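Probable outer membrane protein (Pseudomonas aeruginosa, PDB 3DWO) probably carries long-chain fatty acids or other hydrophobic compounds across the outer membrane, as a channel of the FadL family. Local coordinates at residues A[13-17]-A[380-384]; A[285-291]-A[305-311]; A[299-305]-A[340-346]; A[392-397]-A[438-442]. Residues are numbered along the deposited sequence.

Contact 1. Residues A[13-17]-A[380-384]; sequences WGRAM and FASLG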
loop_
_atom_site.group_PDB
_atom_site.type_symbol
_atom_site.label_atom_id
_atom_site.label_comp_id
_atom_site.label_asym_id
_atom_site.label_seq_id
_atom_site.Cartn_x
_atom_site.Cartn_y
_atom_site.Cartn_z
ATOM N N TRP A 13 -2.228 15.975 5.459
ATOM C CA TRP A 13 -2.997 15.742 4.242
ATOM C C TRP A 13 -3.363 17.058 3.577
ATOM O O TRP A 13 -3.391 17.151 2.349
ATOM C CB TRP A 13 -4.278 14.954 4.538
ATOM C CG TRP A 13 -4.080 13.466 4.518
ATOM C CD1 TRP A 13 -3.989 12.636 5.596
ATOM C CD2 TRP A 13 -3.895 12.643 3.359
ATOM N NE1 TRP A 13 -3.755 11.347 5.184
ATOM C CE2 TRP A 13 -3.690 11.322 3.816
ATOM C CE3 TRP A 13 -3.880 12.893 1.979
ATOM C CZ2 TRP A 13 -3.471 10.250 2.942
ATOM C CZ3 TRP A 13 -3.662 11.827 1.109
ATOM C CH2 TRP A 13 -3.460 10.521 1.597
ATOM N N GLY A 14 -3.641 18.071 4.396
ATOM C CA GLY A 14 -4.018 19.374 3.876
ATOM C C GLY A 14 -2.945 20.049 3.040
ATOM O O GLY A 14 -3.252 20.867 2.173
ATOM N N ARG A 15 -1.684 19.720 3.295
ATOM C CA ARG A 15 -0.589 20.312 2.533
ATOM C C ARG A 15 0.191 19.277 1.727
ATOM O O ARG A 15 1.380 19.454 1.449
ATOM C CB ARG A 15 0.354 21.080 3.465
ATOM C CG ARG A 15 0.753 20.328 4.719
ATOM C CD ARG A 15 1.684 21.164 5.583
ATOM N NE ARG A 15 2.048 20.455 6.805
ATOM C CZ ARG A 15 1.518 20.687 8.001
ATOM N NH1 ARG A 15 0.594 21.623 8.159
ATOM N NH2 ARG A 15 1.907 19.969 9.041
ATOM N N ALA A 16 -0.497 18.206 1.336
ATOM C CA ALA A 16 0.102 17.129 0.553
ATOM C C ALA A 16 1.362 16.570 1.203
ATOM O O ALA A 16 2.313 16.197 0.513
ATOM C CB ALA A 16 0.417 17.617 -0.861
ATOM N N MET A 17 1.359 16.517 2.534
ATOM C CA MET A 17 2.489 15.992 3.301
ATOM C C MET A 17 3.785 16.804 3.180
ATOM O O MET A 17 4.843 16.349 3.612
ATOM C CB MET A 17 2.775 14.541 2.891
ATOM C CG MET A 17 1.765 13.508 3.389
ATOM S SD MET A 17 0.120 13.635 2.653
ATOM C CE MET A 17 0.418 12.912 1.045
ATOM N N PHE A 380 -0.667 14.837 -6.473
ATOM C CA PHE A 380 -1.543 15.057 -5.330
ATOM C C PHE A 380 -1.853 16.545 -5.188
ATOM O O PHE A 380 -0.949 17.384 -5.256
ATOM C CB PHE A 380 -0.980 14.700 -3.921
ATOM C CG PHE A 380 -0.897 13.296 -3.624
ATOM C CD1 PHE A 380 -1.385 12.810 -2.414
ATOM C CD2 PHE A 380 -0.226 12.421 -4.473
ATOM C CE1 PHE A 380 -1.210 11.471 -2.055
ATOM C CE2 PHE A 380 -0.045 11.079 -4.122
ATOM C CZ PHE A 380 -0.539 10.605 -2.909
ATOM N N ALA A 381 -3.131 16.863 -5.008
ATOM C CA ALA A 381 -3.576 18.243 -4.825
ATOM C C ALA A 381 -4.396 18.281 -3.537
ATOM O O ALA A 381 -5.430 17.618 -3.441
ATOM C CB ALA A 381 -4.432 18.688 -6.013
ATOM N N SER A 382 -3.938 19.053 -2.553
ATOM C CA SER A 382 -4.632 19.126 -1.268
ATOM C C SER A 382 -4.996 20.528 -0.790
ATOM O O SER A 382 -4.309 21.507 -1.092
ATOM C CB SER A 382 -3.781 18.474 -0.171
ATOM O OG SER A 382 -3.381 17.159 -0.512
ATOM N N LEU A 383 -6.079 20.590 -0.017
ATOM C CA LEU A 383 -6.571 21.823 0.592
ATOM C C LEU A 383 -6.900 21.464 2.038
ATOM O O LEU A 383 -7.428 20.382 2.300
ATOM C CB LEU A 383 -7.841 22.314 -0.112
ATOM C CG LEU A 383 -7.695 22.824 -1.544
ATOM C CD1 LEU A 383 -9.069 23.213 -2.068
ATOM C CD2 LEU A 383 -6.743 24.018 -1.581
ATOM N N GLY A 384 -6.583 22.356 2.973
ATOM C CA GLY A 384 -6.868 22.080 4.370
ATOM C C GLY A 384 -7.176 23.309 5.204
ATOM O O GLY A 384 -6.879 24.436 4.808
#
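Two glycines let a helix end sit almost directly on the barrel wall here: the CA atoms of Gly14 and Gly384 are only 4.0 Å apart, and a CB on Gly384 would run into Gly14 CA. Just beyond this point the helix stops. Ala16, with positive phi, is the C-prime residue of a Schellman motif, and its N bonds back to Trp13 O at 3.2 Å. Ser382 reaches up into the same turn; its OG lies 2.9 Å from Trp13 O, a weak hydrogen bond at most; the hydroxyl also has Ser402 as a hydrogen-bond partner. Next to it Phe380 supplies the apolar part of the contact. Its CE1 is 4.0 Å from Trp13 CZ3, which comes in at the edge of the Phe380 ring, and 3.8 Å from Met17 CE. Segment 380-384 alternates: Phe380 and Ser382 point toward segment 13-17, while Leu383 faces outward beside a bound detergent. In FadL relatives such an N-terminal segment forms the hatch that plugs the barrel. Here helix 10-14 lies against strand 378-388, with Trp13 reaching over strands 395-411 and 423-441, and Arg15, whose CA-to-CB bond points away from the strand, forming a salt bridge with Asp344.

Contact 2. Residues A[285-291]-A[305-311]; sequences PAYASLD and SATWTEW. With C8E ((hydroxyethyloxy)tri(ethyloxy)octane), chain I.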
loop_
_atom_site.group_PDB
_atom_site.type_symbol
_atom_site.label_atom_id
_atom_site.label_comp_id
_atom_site.label_asym_id
_atom_site.label_seq_id
_atom_site.Cartn_x
_atom_site.Cartn_y
_atom_site.Cartn_z
ATOM N N PRO A 285 8.980 -2.037 2.585
ATOM C CA PRO A 285 10.151 -1.314 2.085
ATOM C C PRO A 285 10.704 -0.192 2.956
ATOM O O PRO A 285 9.966 0.516 3.636
ATOM C CB PRO A 285 9.690 -0.815 0.715
ATOM C CG PRO A 285 8.225 -0.630 0.909
ATOM C CD PRO A 285 7.829 -1.854 1.684
ATOM N N ALA A 286 12.025 -0.054 2.924
ATOM C CA ALA A 286 12.720 0.982 3.668
ATOM C C ALA A 286 12.541 2.278 2.895
ATOM O O ALA A 286 12.336 2.259 1.684
ATOM C CB ALA A 286 14.208 0.648 3.771
ATOM N N TYR A 287 12.595 3.402 3.597
ATOM C CA TYR A 287 12.483 4.684 2.931
ATOM C C TYR A 287 13.113 5.778 3.771
ATOM O O TYR A 287 13.240 5.646 4.986
ATOM C CB TYR A 287 11.021 5.029 2.622
ATOM C CG TYR A 287 10.118 5.172 3.824
ATOM C CD1 TYR A 287 9.469 4.065 4.370
ATOM C CD2 TYR A 287 9.871 6.426 4.383
ATOM C CE1 TYR A 287 8.588 4.201 5.436
ATOM C CE2 TYR A 287 8.996 6.576 5.451
ATOM C CZ TYR A 287 8.352 5.459 5.972
ATOM O OH TYR A 287 7.459 5.604 7.011
ATOM N N ALA A 288 13.519 6.852 3.107
ATOM C CA ALA A 288 14.148 7.984 3.767
ATOM C C ALA A 288 13.512 9.256 3.237
ATOM O O ALA A 288 13.184 9.344 2.055
ATOM C CB ALA A 288 15.649 7.988 3.480
ATOM N N SER A 289 13.336 10.239 4.107
ATOM C CA SER A 289 12.738 11.496 3.686
ATOM C C SER A 289 13.507 12.699 4.207
ATOM O O SER A 289 13.992 12.709 5.339
ATOM C CB SER A 289 11.276 11.567 4.144
ATOM O OG SER A 289 11.157 11.268 5.522
ATOM N N LEU A 290 13.626 13.708 3.353
ATOM C CA LEU A 290 14.320 14.936 3.696
ATOM C C LEU A 290 13.238 16.012 3.772
ATOM O O LEU A 290 12.518 16.231 2.803
ATOM C CB LEU A 290 15.341 15.274 2.602
ATOM C CG LEU A 290 16.496 16.234 2.912
ATOM C CD1 LEU A 290 15.953 17.605 3.304
ATOM C CD2 LEU A 290 17.350 15.655 4.031
ATOM N N ASP A 291 13.109 16.666 4.925
ATOM C CA ASP A 291 12.098 17.706 5.094
ATOM C C ASP A 291 12.682 19.076 5.432
ATOM O O ASP A 291 13.679 19.189 6.151
ATOM C CB ASP A 291 11.103 17.301 6.180
ATOM C CG ASP A 291 10.447 15.966 5.899
ATOM O OD1 ASP A 291 9.799 15.830 4.838
ATOM O OD2 ASP A 291 10.579 15.052 6.739
ATOM N N SER A 305 9.352 18.553 0.694
ATOM C CA SER A 305 9.727 17.226 1.147
ATOM C C SER A 305 10.076 16.284 0.001
ATOM O O SER A 305 9.452 16.316 -1.056
ATOM C CB SER A 305 8.588 16.643 1.989
ATOM O OG SER A 305 8.840 15.290 2.310
ATOM N N ALA A 306 11.086 15.449 0.217
ATOM C CA ALA A 306 11.516 14.482 -0.788
ATOM C C ALA A 306 11.698 13.135 -0.114
ATOM O O ALA A 306 12.538 12.991 0.777
ATOM C CB ALA A 306 12.826 14.920 -1.424
ATOM N N THR A 307 10.910 12.148 -0.528
ATOM C CA THR A 307 11.024 10.823 0.062
ATOM C C THR A 307 11.465 9.785 -0.958
ATOM O O THR A 307 10.857 9.640 -2.020
ATOM C CB THR A 307 9.690 10.370 0.704
ATOM O OG1 THR A 307 9.362 11.244 1.789
ATOM C CG2 THR A 307 9.799 8.946 1.230
ATOM N N TRP A 308 12.540 9.077 -0.626
ATOM C CA TRP A 308 13.082 8.030 -1.479
ATOM C C TRP A 308 12.665 6.704 -0.874
ATOM O O TRP A 308 13.077 6.369 0.234
ATOM C CB TRP A 308 14.610 8.104 -1.515
ATOM C CG TRP A 308 15.264 6.975 -2.264
ATOM C CD1 TRP A 308 15.375 6.839 -3.621
ATOM C CD2 TRP A 308 15.914 5.835 -1.692
ATOM N NE1 TRP A 308 16.061 5.687 -3.927
ATOM C CE2 TRP A 308 16.403 5.051 -2.762
ATOM C CE3 TRP A 308 16.132 5.399 -0.378
ATOM C CZ2 TRP A 308 17.102 3.853 -2.558
ATOM C CZ3 TRP A 308 16.829 4.206 -0.174
ATOM C CH2 TRP A 308 17.305 3.448 -1.262
ATOM N N THR A 309 11.842 5.950 -1.589
ATOM C CA THR A 309 11.396 4.666 -1.073
ATOM C C THR A 309 12.120 3.539 -1.793
ATOM O O THR A 309 12.127 3.483 -3.025
ATOM C CB THR A 309 9.883 4.515 -1.243
ATOM O OG1 THR A 309 9.240 5.629 -0.615
ATOM C CG2 THR A 309 9.390 3.229 -0.588
ATOM N N GLU A 310 12.737 2.651 -1.018
ATOM C CA GLU A 310 13.486 1.535 -1.582
ATOM C C GLU A 310 12.569 0.370 -1.951
ATOM O O GLU A 310 12.687 -0.735 -1.422
ATOM C CB GLU A 310 14.564 1.084 -0.588
ATOM C CG GLU A 310 15.578 0.111 -1.175
ATOM C CD GLU A 310 16.762 -0.133 -0.249
ATOM O OE1 GLU A 310 16.548 -0.350 0.965
ATOM O OE2 GLU A 310 17.907 -0.119 -0.744
ATOM N N TRP A 311 11.647 0.638 -2.864
ATOM C CA TRP A 311 10.694 -0.359 -3.320
ATOM C C TRP A 311 11.383 -1.492 -4.062
ATOM O O TRP A 311 10.772 -2.520 -4.345
ATOM C CB TRP A 311 9.662 0.286 -4.252
ATOM C CG TRP A 311 8.411 0.742 -3.580
ATOM C CD1 TRP A 311 7.960 2.027 -3.467
ATOM C CD2 TRP A 311 7.397 -0.092 -3.004
ATOM N NE1 TRP A 311 6.721 2.044 -2.862
ATOM C CE2 TRP A 311 6.353 0.758 -2.569
ATOM C CE3 TRP A 311 7.269 -1.475 -2.816
ATOM C CZ2 TRP A 311 5.193 0.269 -1.960
ATOM C CZ3 TRP A 311 6.114 -1.965 -2.208
ATOM C CH2 TRP A 311 5.089 -1.090 -1.787
HETATM C C2 C8E I . 19.795 7.137 -4.638
HETATM C C3 C8E I . 19.635 6.817 -3.219
HETATM C C4 C8E I . 19.694 8.070 -2.486
HETATM C C5 C8E I . 18.713 8.030 -1.371
HETATM C C6 C8E I . 18.974 9.102 -0.427
HETATM C C7 C8E I . 17.680 9.764 -0.454
HETATM C C8 C8E I . 17.531 10.602 0.749
HETATM O O9 C8E I . 16.499 11.539 0.996
HETATM O O HOH W 1 13.525 -1.810 0.937
#
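Pro285, just ahead of the strand, points its CG at the face of the Trp311 indole: the atom is 3.9 Å from the centroid of the six-membered ring of Trp311 and almost on the ring normal, a clear CH-pi contact. Ala286 begins the backbone pairing, its O accepting from Glu310 N at 2.8 Å. A water extends this end, taking a bond from Ala286 N (3.0 Å) and giving one to Glu310 O (2.7 Å), where Glu310 centres an inverse gamma turn. Tyr287 makes a non-hydrogen-bonded pair with Thr309, and its ring swings away from the 305-311 segment to stack on His233. Ala288 and Trp308 form a hydrogen-bonded pair, with distances of 2.9 Å from Ala288 N to Trp308 O and 2.8 Å from Trp308 N to Ala288 O. On the same face, detergent atom C5 lies over the Trp308 ring, 3.6 Å from Trp308 CD2. Ser289 faces Thr307, with CB 3.1 Å from Thr307 OG1. Leu290 and Ala306 again exchange two hydrogen bonds, Leu290 N to Ala306 O at 2.9 Å and Ala306 N to Leu290 O at 3.1 Å, and Asp291 OD1 accepts from Ser305 OG at 2.8 Å. The two faces thus differ: alanines, leucine and tryptophan on the detergent side, mostly polar side chains on the other. That alternation, in an antiparallel beta hairpin, is what a transmembrane beta-barrel wall calls for.

Contact 3. Residues A[299-305]-A[340-346]; sequences RLSLGAS and AVGGDYK. With C8E ((hydroxyethyloxy)tri(ethyloxy)octane), chain G.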
loop_
_atom_site.group_PDB
_atom_site.type_symbol
_atom_site.label_atom_id
_atom_site.label_comp_id
_atom_site.label_asym_id
_atom_site.label_seq_id
_atom_site.Cartn_x
_atom_site.Cartn_y
_atom_site.Cartn_z
ATOM N N ARG A 299 2.691 34.393 9.877
ATOM C CA ARG A 299 1.473 33.794 9.347
ATOM C C ARG A 299 1.670 32.824 8.190
ATOM O O ARG A 299 0.768 32.049 7.869
ATOM C CB ARG A 299 0.491 34.889 8.924
ATOM C CG ARG A 299 0.070 35.785 10.069
ATOM C CD ARG A 299 -1.288 36.412 9.817
ATOM N NE ARG A 299 -1.320 37.227 8.610
ATOM C CZ ARG A 299 -2.352 37.991 8.269
ATOM N NH1 ARG A 299 -3.424 38.036 9.048
ATOM N NH2 ARG A 299 -2.312 38.713 7.155
ATOM N N LEU A 300 2.842 32.847 7.569
ATOM C CA LEU A 300 3.080 31.965 6.441
ATOM C C LEU A 300 4.306 31.073 6.594
ATOM O O LEU A 300 5.428 31.551 6.768
ATOM C CB LEU A 300 3.186 32.800 5.161
ATOM C CG LEU A 300 3.226 32.097 3.797
ATOM C CD1 LEU A 300 4.588 31.488 3.566
ATOM C CD2 LEU A 300 2.131 31.039 3.720
ATOM N N SER A 301 4.070 29.765 6.526
ATOM C CA SER A 301 5.129 28.768 6.623
ATOM C C SER A 301 4.988 27.806 5.451
ATOM O O SER A 301 3.899 27.302 5.183
ATOM C CB SER A 301 5.016 27.982 7.930
ATOM O OG SER A 301 5.153 28.834 9.048
ATOM N N LEU A 302 6.089 27.563 4.750
ATOM C CA LEU A 302 6.080 26.653 3.618
ATOM C C LEU A 302 6.991 25.465 3.894
ATOM O O LEU A 302 7.981 25.582 4.621
ATOM C CB LEU A 302 6.545 27.367 2.348
ATOM C CG LEU A 302 5.685 28.529 1.848
ATOM C CD1 LEU A 302 6.251 29.034 0.530
ATOM C CD2 LEU A 302 4.247 28.076 1.660
ATOM N N GLY A 303 6.644 24.320 3.314
ATOM C CA GLY A 303 7.437 23.126 3.503
ATOM C C GLY A 303 7.672 22.401 2.194
ATOM O O GLY A 303 6.849 22.462 1.280
ATOM N N ALA A 304 8.817 21.731 2.104
ATOM C CA ALA A 304 9.181 20.956 0.925
ATOM C C ALA A 304 9.615 19.607 1.453
ATOM O O ALA A 304 10.189 19.519 2.539
ATOM C CB ALA A 304 10.331 21.618 0.173
ATOM N N SER A 305 9.352 18.553 0.694
ATOM C CA SER A 305 9.727 17.226 1.147
ATOM C C SER A 305 10.076 16.284 0.001
ATOM O O SER A 305 9.452 16.316 -1.056
ATOM C CB SER A 305 8.588 16.643 1.989
ATOM O OG SER A 305 8.840 15.290 2.310
ATOM N N ALA A 340 7.010 16.904 -2.535
ATOM C CA ALA A 340 5.844 17.679 -2.147
ATOM C C ALA A 340 6.240 19.079 -1.711
ATOM O O ALA A 340 7.341 19.307 -1.212
ATOM C CB ALA A 340 5.106 16.976 -1.015
ATOM N N VAL A 341 5.331 20.020 -1.910
ATOM C CA VAL A 341 5.567 21.389 -1.508
ATOM C C VAL A 341 4.217 21.961 -1.131
ATOM O O VAL A 341 3.226 21.742 -1.823
ATOM C CB VAL A 341 6.197 22.219 -2.645
ATOM C CG1 VAL A 341 5.307 22.179 -3.882
ATOM C CG2 VAL A 341 6.403 23.652 -2.178
ATOM N N GLY A 342 4.179 22.672 -0.014
ATOM C CA GLY A 342 2.936 23.257 0.446
ATOM C C GLY A 342 3.182 24.005 1.737
ATOM O O GLY A 342 4.322 24.090 2.192
ATOM N N GLY A 343 2.128 24.548 2.336
ATOM C CA GLY A 343 2.317 25.279 3.571
ATOM C C GLY A 343 1.045 25.687 4.280
ATOM O O GLY A 343 -0.061 25.429 3.806
ATOM N N ASP A 344 1.227 26.344 5.422
ATOM C CA ASP A 344 0.133 26.808 6.263
ATOM C C ASP A 344 0.089 28.330 6.346
ATOM O O ASP A 344 1.128 28.996 6.388
ATOM C CB ASP A 344 0.298 26.244 7.677
ATOM C CG ASP A 344 -0.064 24.778 7.771
ATOM O OD1 ASP A 344 0.068 24.060 6.760
ATOM O OD2 ASP A 344 -0.474 24.342 8.866
ATOM N N TYR A 345 -1.121 28.876 6.373
ATOM C CA TYR A 345 -1.300 30.314 6.483
ATOM C C TYR A 345 -2.337 30.624 7.551
ATOM O O TYR A 345 -3.497 30.237 7.428
ATOM C CB TYR A 345 -1.760 30.916 5.158
ATOM C CG TYR A 345 -1.802 32.422 5.203
ATOM C CD1 TYR A 345 -0.632 33.170 5.086
ATOM C CD2 TYR A 345 -3.000 33.101 5.424
ATOM C CE1 TYR A 345 -0.649 34.556 5.191
ATOM C CE2 TYR A 345 -3.028 34.488 5.533
ATOM C CZ TYR A 345 -1.848 35.208 5.415
ATOM O OH TYR A 345 -1.858 36.581 5.528
ATOM N N LYS A 346 -1.917 31.316 8.603
ATOM C CA LYS A 346 -2.830 31.677 9.678
ATOM C C LYS A 346 -3.628 32.902 9.249
ATOM O O LYS A 346 -3.078 33.990 9.085
ATOM C CB LYS A 346 -2.046 31.977 10.955
ATOM C CG LYS A 346 -1.218 30.800 11.441
ATOM C CD LYS A 346 -0.205 31.213 12.492
ATOM C CE LYS A 346 0.704 30.048 12.855
ATOM N NZ LYS A 346 1.784 30.451 13.800
HETATM C C1 C8E G . 1.175 26.991 -0.857
HETATM C C2 C8E G . 0.816 27.799 0.301
HETATM C C3 C8E G . -0.370 27.347 1.026
HETATM C C4 C8E G . -1.441 28.287 0.728
HETATM C C5 C8E G . -2.180 28.585 1.977
HETATM C C6 C8E G . -2.976 29.787 1.811
#
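Arg299 buries more area than any other residue here, lying alongside Tyr345 and Lys346 where strand 336-346 ends and strand 300-309 begins. Its O accepts from Lys346 N at 2.9 Å, and its guanidinium presents a face to the tyrosine hydroxyl: Arg299 NH2 is 2.7 Å from Tyr345 OH, but the angle is too poor for a hydrogen bond. Tyr345, next in buried area, takes Leu300 against its ring edge (Leu300 CD2 to Tyr345 CD1, 3.7 Å), and a detergent tail passes its CB. At the other end Ala340 pairs with Ser305, with both N to O bonds at 2.9 Å: Ser305 N to Ala340 O and Ala340 N to Ser305 O. Between them Gly343 leaves room for Leu302, whose CD2 lies 3.9 Å from Gly343 CA; a CB there would clash. On the opposite face Asp344 forms salt bridges with Arg354 and Arg15. Side chains alternating between detergent and a polar, charged interior across neighbouring antiparallel strands are the mark of an outer-membrane beta barrel.

Contact 4. Residues A[392-397]-A[438-442]; sequences MPELSI and SATYD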
loop_
_atom_site.group_PDB
_atom_site.type_symbol
_atom_site.label_atom_id
_atom_site.label_comp_id
_atom_site.label_asym_id
_atom_site.label_seq_id
_atom_site.Cartn_x
_atom_site.Cartn_y
_atom_site.Cartn_z
ATOM N N MET A 392 -12.004 26.965 24.724
ATOM C CA MET A 392 -11.532 25.632 25.060
ATOM C C MET A 392 -10.109 25.581 25.596
ATOM O O MET A 392 -9.233 26.325 25.144
ATOM C CB MET A 392 -11.624 24.707 23.843
ATOM C CG MET A 392 -11.433 23.237 24.181
ATOM S SD MET A 392 -12.814 22.552 25.137
ATOM C CE MET A 392 -12.398 20.798 25.140
ATOM N N PRO A 393 -9.870 24.701 26.586
ATOM C CA PRO A 393 -8.570 24.493 27.226
ATOM C C PRO A 393 -7.581 23.928 26.216
ATOM O O PRO A 393 -6.664 23.189 26.573
ATOM C CB PRO A 393 -8.898 23.511 28.351
ATOM C CG PRO A 393 -10.286 23.921 28.738
ATOM C CD PRO A 393 -10.927 24.037 27.369
ATOM N N GLU A 394 -7.796 24.286 24.953
ATOM C CA GLU A 394 -6.964 23.858 23.841
ATOM C C GLU A 394 -7.357 22.564 23.167
ATOM O O GLU A 394 -6.873 21.483 23.499
ATOM C CB GLU A 394 -5.485 23.811 24.243
ATOM C CG GLU A 394 -4.817 25.164 24.106
ATOM C CD GLU A 394 -5.503 26.029 23.055
ATOM O OE1 GLU A 394 -6.636 26.495 23.314
ATOM O OE2 GLU A 394 -4.916 26.231 21.969
ATOM N N LEU A 395 -8.259 22.708 22.209
ATOM C CA LEU A 395 -8.761 21.606 21.414
ATOM C C LEU A 395 -8.869 22.174 20.007
ATOM O O LEU A 395 -9.584 23.149 19.777
ATOM C CB LEU A 395 -10.133 21.161 21.936
ATOM C CG LEU A 395 -10.986 20.109 21.212
ATOM C CD1 LEU A 395 -12.042 20.798 20.390
ATOM C CD2 LEU A 395 -10.124 19.204 20.349
ATOM N N SER A 396 -8.130 21.591 19.072
ATOM C CA SER A 396 -8.170 22.063 17.699
ATOM C C SER A 396 -8.749 21.015 16.761
ATOM O O SER A 396 -8.572 19.812 16.959
ATOM C CB SER A 396 -6.769 22.466 17.233
ATOM O OG SER A 396 -5.872 21.377 17.317
ATOM N N ILE A 397 -9.455 21.488 15.743
ATOM C CA ILE A 397 -10.070 20.615 14.759
ATOM C C ILE A 397 -9.487 20.945 13.397
ATOM O O ILE A 397 -9.284 22.117 13.071
ATOM C CB ILE A 397 -11.591 20.829 14.693
ATOM C CG1 ILE A 397 -12.188 20.734 16.094
ATOM C CG2 ILE A 397 -12.223 19.796 13.765
ATOM C CD1 ILE A 397 -11.963 19.402 16.771
ATOM N N SER A 438 -9.383 15.582 11.977
ATOM C CA SER A 438 -8.658 15.252 13.202
ATOM C C SER A 438 -8.971 16.174 14.371
ATOM O O SER A 438 -9.428 17.300 14.192
ATOM C CB SER A 438 -7.148 15.293 12.964
ATOM O OG SER A 438 -6.707 16.629 12.811
ATOM N N ALA A 439 -8.705 15.679 15.572
ATOM C CA ALA A 439 -8.919 16.438 16.794
ATOM C C ALA A 439 -7.610 16.381 17.556
ATOM O O ALA A 439 -7.102 15.300 17.845
ATOM C CB ALA A 439 -10.036 15.816 17.617
ATOM N N THR A 440 -7.055 17.544 17.863
ATOM C CA THR A 440 -5.795 17.615 18.588
ATOM C C THR A 440 -6.022 18.254 19.950
ATOM O O THR A 440 -6.579 19.348 20.043
ATOM C CB THR A 440 -4.763 18.455 17.819
ATOM O OG1 THR A 440 -4.674 17.984 16.467
ATOM C CG2 THR A 440 -3.401 18.354 18.483
ATOM N N TYR A 441 -5.598 17.567 21.005
ATOM C CA TYR A 441 -5.768 18.087 22.350
ATOM C C TYR A 441 -4.427 18.438 22.976
ATOM O O TYR A 441 -3.611 17.565 23.274
ATOM C CB TYR A 441 -6.509 17.076 23.226
ATOM C CG TYR A 441 -7.015 17.673 24.519
ATOM C CD1 TYR A 441 -7.778 18.841 24.515
ATOM C CD2 TYR A 441 -6.735 17.074 25.747
ATOM C CE1 TYR A 441 -8.249 19.399 25.698
ATOM C CE2 TYR A 441 -7.204 17.623 26.939
ATOM C CZ TYR A 441 -7.960 18.786 26.906
ATOM O OH TYR A 441 -8.420 19.343 28.080
ATOM N N ASP A 442 -4.208 19.733 23.168
ATOM C CA ASP A 442 -2.971 20.230 23.750
ATOM C C ASP A 442 -3.098 20.349 25.265
ATOM O O ASP A 442 -2.944 21.434 25.824
ATOM C CB ASP A 442 -2.635 21.601 23.159
ATOM C CG ASP A 442 -1.299 22.129 23.638
ATOM O OD1 ASP A 442 -0.263 21.569 23.223
ATOM O OD2 ASP A 442 -1.285 23.093 24.436
HETATM O O HOH W 2 -6.620 18.706 14.915
#
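Backbone hydrogen bonds carry this pairing. Ser396 and Thr440 exchange two, each 2.9 Å long: Ser396 N to Thr440 O and Thr440 N to Ser396 O. Just before strand 395-411 begins, Glu394 O accepts from Asp442 N at 3.2 Å; Glu394, still in the loop, has positive phi. CA-H...O contacts fill the spaces between, such as Leu395 CA to Thr440 O at 3.4 Å. Polar side chains share one face. A water there is bonded to Ser396 O (3.0 Å), Ser438 OG (3.0 Å) and Thr440 OG1 (2.6 Å); the two hydroxyls have further partners in Thr10 and Gln46. These are the last two strands of the barrel, joined as an antiparallel hairpin, and strand 423-441 closes the cylinder by pairing on its other side with strand 44-63. Apolar packing occupies the opposite face, where Tyr441 has Leu395 CB at its ring edge, 4.2 Å from Tyr441 CD1, and Met392 CE more loosely at 4.4 Å from Tyr441 CE1. Further along, Ile397 CD1 lies 4.2 Å from Ala439 CB. At the end of the pairing Asp442 forms a salt bridge with Lys42, which precedes strand 44-63.

Overall arrangement
Contacts 2, 3 and 4 are all strand pairings of one antiparallel barrel sheet, whereas contact 1 sets a helix end inside against that sheet and is the most buried. Contacts 2 and 3 use successive parts of strand 300-309 and share Ser305; each has a detergent-facing side. Contact 4 lies furthest from the centre of the chain, at the surface, where the pairing runs out into loop and a water joins the polar side chains. Backbone bonding dominates these three, while contact 1 relies on glycine packing and aromatic side chains. Contacts 1 and 3 have centres about 10 Å apart and are tied by charge: Arg15 NH1 is 2.9 Å from Asp344 OD1, linking the N-terminal segment to the wall.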